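Local structure of glyoxalase family protein (Listeria monocytogenes, 2P7O) at residues 10-15 / 109-114. The protein catalyses the manganese-dependent hydration of the antibiotic fosfomycin and so confers resistance to it. Numbering follows the deposited sequence.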
loop_
_atom_site.group_PDB
_atom_site.type_symbol
_atom_site.label_atom_id
_atom_site.label_comp_id
_atom_site.label_asym_id
_atom_site.label_seq_id
_atom_site.Cartn_x
_atom_site.Cartn_y
_atom_site.Cartn_z
ATOM N N LEU A 10 4.931 -6.355 -0.865
ATOM C CA LEU A 10 3.901 -7.138 -1.545
ATOM C C LEU A 10 4.325 -8.596 -1.607
ATOM O O LEU A 10 5.516 -8.809 -1.929
ATOM C CB LEU A 10 3.627 -6.594 -2.966
ATOM C CG LEU A 10 3.038 -5.163 -2.852
ATOM C CD1 LEU A 10 2.657 -4.595 -4.212
ATOM C CD2 LEU A 10 1.826 -5.058 -1.927
ATOM N N ILE A 11 3.390 -9.522 -1.375
ATOM C CA ILE A 11 3.717 -10.970 -1.473
ATOM C C ILE A 11 3.224 -11.492 -2.834
ATOM O O ILE A 11 2.143 -11.125 -3.328
ATOM C CB ILE A 11 3.019 -11.811 -0.383
ATOM C CG1 ILE A 11 3.268 -11.263 1.032
ATOM C CG2 ILE A 11 3.481 -13.260 -0.507
ATOM C CD1 ILE A 11 4.739 -11.396 1.417
ATOM N N VAL A 12 4.131 -12.223 -3.501
ATOM C CA VAL A 12 3.855 -12.631 -4.862
ATOM C C VAL A 12 4.355 -14.051 -5.139
ATOM O O VAL A 12 5.296 -14.534 -4.521
ATOM C CB VAL A 12 4.501 -11.723 -5.918
ATOM C CG1 VAL A 12 3.995 -10.295 -5.790
ATOM C CG2 VAL A 12 6.020 -11.813 -5.867
ATOM N N LYS A 13 3.711 -14.732 -6.084
ATOM C CA LYS A 13 4.067 -16.101 -6.390
ATOM C C LYS A 13 5.397 -16.282 -7.102
ATOM O O LYS A 13 6.172 -17.226 -6.827
ATOM C CB LYS A 13 2.954 -16.769 -7.243
ATOM C CG LYS A 13 3.239 -18.234 -7.511
ATOM C CD LYS A 13 2.056 -19.061 -7.092
ATOM C CE LYS A 13 2.388 -20.552 -6.982
ATOM N NZ LYS A 13 2.407 -20.927 -5.528
ATOM N N ASP A 14 5.611 -15.352 -8.017
ATOM C CA ASP A 14 6.785 -15.483 -8.892
ATOM C C ASP A 14 7.487 -14.133 -8.972
ATOM O O ASP A 14 7.004 -13.218 -9.631
ATOM C CB ASP A 14 6.232 -15.935 -10.238
ATOM C CG ASP A 14 7.255 -16.112 -11.335
ATOM O OD1 ASP A 14 8.262 -15.364 -11.350
ATOM O OD2 ASP A 14 7.149 -17.163 -12.015
ATOM N N LEU A 15 8.614 -14.027 -8.296
ATOM C CA LEU A 15 9.450 -12.833 -8.286
ATOM C C LEU A 15 9.919 -12.415 -9.689
ATOM O O LEU A 15 10.108 -11.204 -9.914
ATOM C CB LEU A 15 10.707 -13.167 -7.474
ATOM C CG LEU A 15 11.885 -12.223 -7.568
ATOM C CD1 LEU A 15 11.492 -10.767 -7.314
ATOM C CD2 LEU A 15 12.995 -12.590 -6.575
ATOM N N PHE A 109 -5.400 -1.309 -13.005
ATOM C CA PHE A 109 -4.937 -2.560 -13.589
ATOM C C PHE A 109 -4.334 -3.437 -12.499
ATOM O O PHE A 109 -4.012 -2.996 -11.378
ATOM C CB PHE A 109 -3.908 -2.303 -14.713
ATOM C CG PHE A 109 -2.693 -1.510 -14.229
ATOM C CD1 PHE A 109 -1.449 -2.075 -14.011
ATOM C CD2 PHE A 109 -2.832 -0.159 -14.020
ATOM C CE1 PHE A 109 -0.368 -1.327 -13.573
ATOM C CE2 PHE A 109 -1.776 0.643 -13.619
ATOM C CZ PHE A 109 -0.543 0.064 -13.429
ATOM N N TYR A 110 -4.251 -4.738 -12.712
ATOM C CA TYR A 110 -3.763 -5.635 -11.660
ATOM C C TYR A 110 -2.363 -6.110 -12.002
ATOM O O TYR A 110 -1.985 -5.935 -13.159
ATOM C CB TYR A 110 -4.625 -6.940 -11.604
ATOM C CG TYR A 110 -6.049 -6.596 -11.254
ATOM C CD1 TYR A 110 -6.895 -6.144 -12.281
ATOM C CD2 TYR A 110 -6.507 -6.640 -9.939
ATOM C CE1 TYR A 110 -8.203 -5.805 -11.980
ATOM C CE2 TYR A 110 -7.837 -6.272 -9.660
ATOM C CZ TYR A 110 -8.643 -5.849 -10.674
ATOM O OH TYR A 110 -9.951 -5.516 -10.415
ATOM N N ASP A 111 -1.658 -6.683 -11.018
ATOM C CA ASP A 111 -0.377 -7.313 -11.387
ATOM C C ASP A 111 -0.639 -8.782 -11.713
ATOM O O ASP A 111 -1.730 -9.092 -12.211
ATOM C CB ASP A 111 0.713 -7.171 -10.333
ATOM C CG ASP A 111 0.318 -7.707 -8.960
ATOM O OD1 ASP A 111 1.199 -7.653 -8.041
ATOM O OD2 ASP A 111 -0.804 -8.200 -8.820
ATOM N N PHE A 112 0.309 -9.644 -11.396
ATOM C CA PHE A 112 0.083 -11.075 -11.660
ATOM C C PHE A 112 -0.394 -11.777 -10.394
ATOM O O PHE A 112 -0.507 -13.001 -10.410
ATOM C CB PHE A 112 1.407 -11.704 -12.116
ATOM C CG PHE A 112 1.923 -11.167 -13.447
ATOM C CD1 PHE A 112 3.087 -10.425 -13.582
ATOM C CD2 PHE A 112 1.212 -11.429 -14.613
ATOM C CE1 PHE A 112 3.511 -9.963 -14.811
ATOM C CE2 PHE A 112 1.632 -10.958 -15.848
ATOM C CZ PHE A 112 2.809 -10.245 -15.968
ATOM N N ASP A 113 -0.684 -11.018 -9.330
ATOM C CA ASP A 113 -1.010 -11.661 -8.040
ATOM C C ASP A 113 -2.214 -10.975 -7.393
ATOM O O ASP A 113 -2.261 -10.871 -6.138
ATOM C CB ASP A 113 0.223 -11.518 -7.114
ATOM C CG ASP A 113 1.365 -12.358 -7.681
ATOM O OD1 ASP A 113 1.397 -13.590 -7.441
ATOM O OD2 ASP A 113 2.229 -11.822 -8.420
ATOM N N ASN A 114 -3.183 -10.533 -8.216
ATOM C CA ASN A 114 -4.387 -9.933 -7.641
ATOM C C ASN A 114 -4.168 -8.719 -6.763
ATOM O O ASN A 114 -5.071 -8.368 -5.993
ATOM C CB ASN A 114 -5.284 -10.927 -6.897
ATOM C CG ASN A 114 -5.980 -11.887 -7.857
ATOM O OD1 ASN A 114 -6.598 -12.853 -7.384
ATOM N ND2 ASN A 114 -5.850 -11.689 -9.152
HETATM O O HOH W 1 4.058 -13.350 -9.396
#
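Asp113 reaches from the turn after strand 106-110 to the point where strand 4-12 gives way to helix 15-26, and its carboxylate carries nearly all of the contact. With CG anti to its own carbonyl carbon (chi1 -67°), the side chain crosses that of Val12 at about a right angle, and each oxygen has its own task. OD1 accepts the backbone N-H of Lys13 in an almost straight bond, 2.9 Å from Lys13 N to Asp113 OD1, with the donor well above the carboxylate plane. Asp113 OD2 lies against the valine, 3.4 Å from Val12 CB and 3.5 Å from Val12 CG1. It also accepts a hydrogen bond from a water, 2.6 Å from Asp113 OD2 to the water oxygen, and that water in turn accepts the N-H of Asp14. Two consecutive amides are thus tied to one carboxylate, one directly and one through solvent. Lys13 lends only its root, since its chain runs off to the carbonyl of Asp60.

Behind Asp113, an Asx turn sets the loop: Asp111 OD2 accepts from Asp113 N at 2.9 Å, while Asp111 OD1 is held by His115. Thr18 of helix 15-26 touches both Val12 and Asp113. The buried carboxylate therefore links the two βαβββ halves of this glyoxalase-type fold, and the Lys13 N-H and the water that meet it would be expected to favour its ionised form.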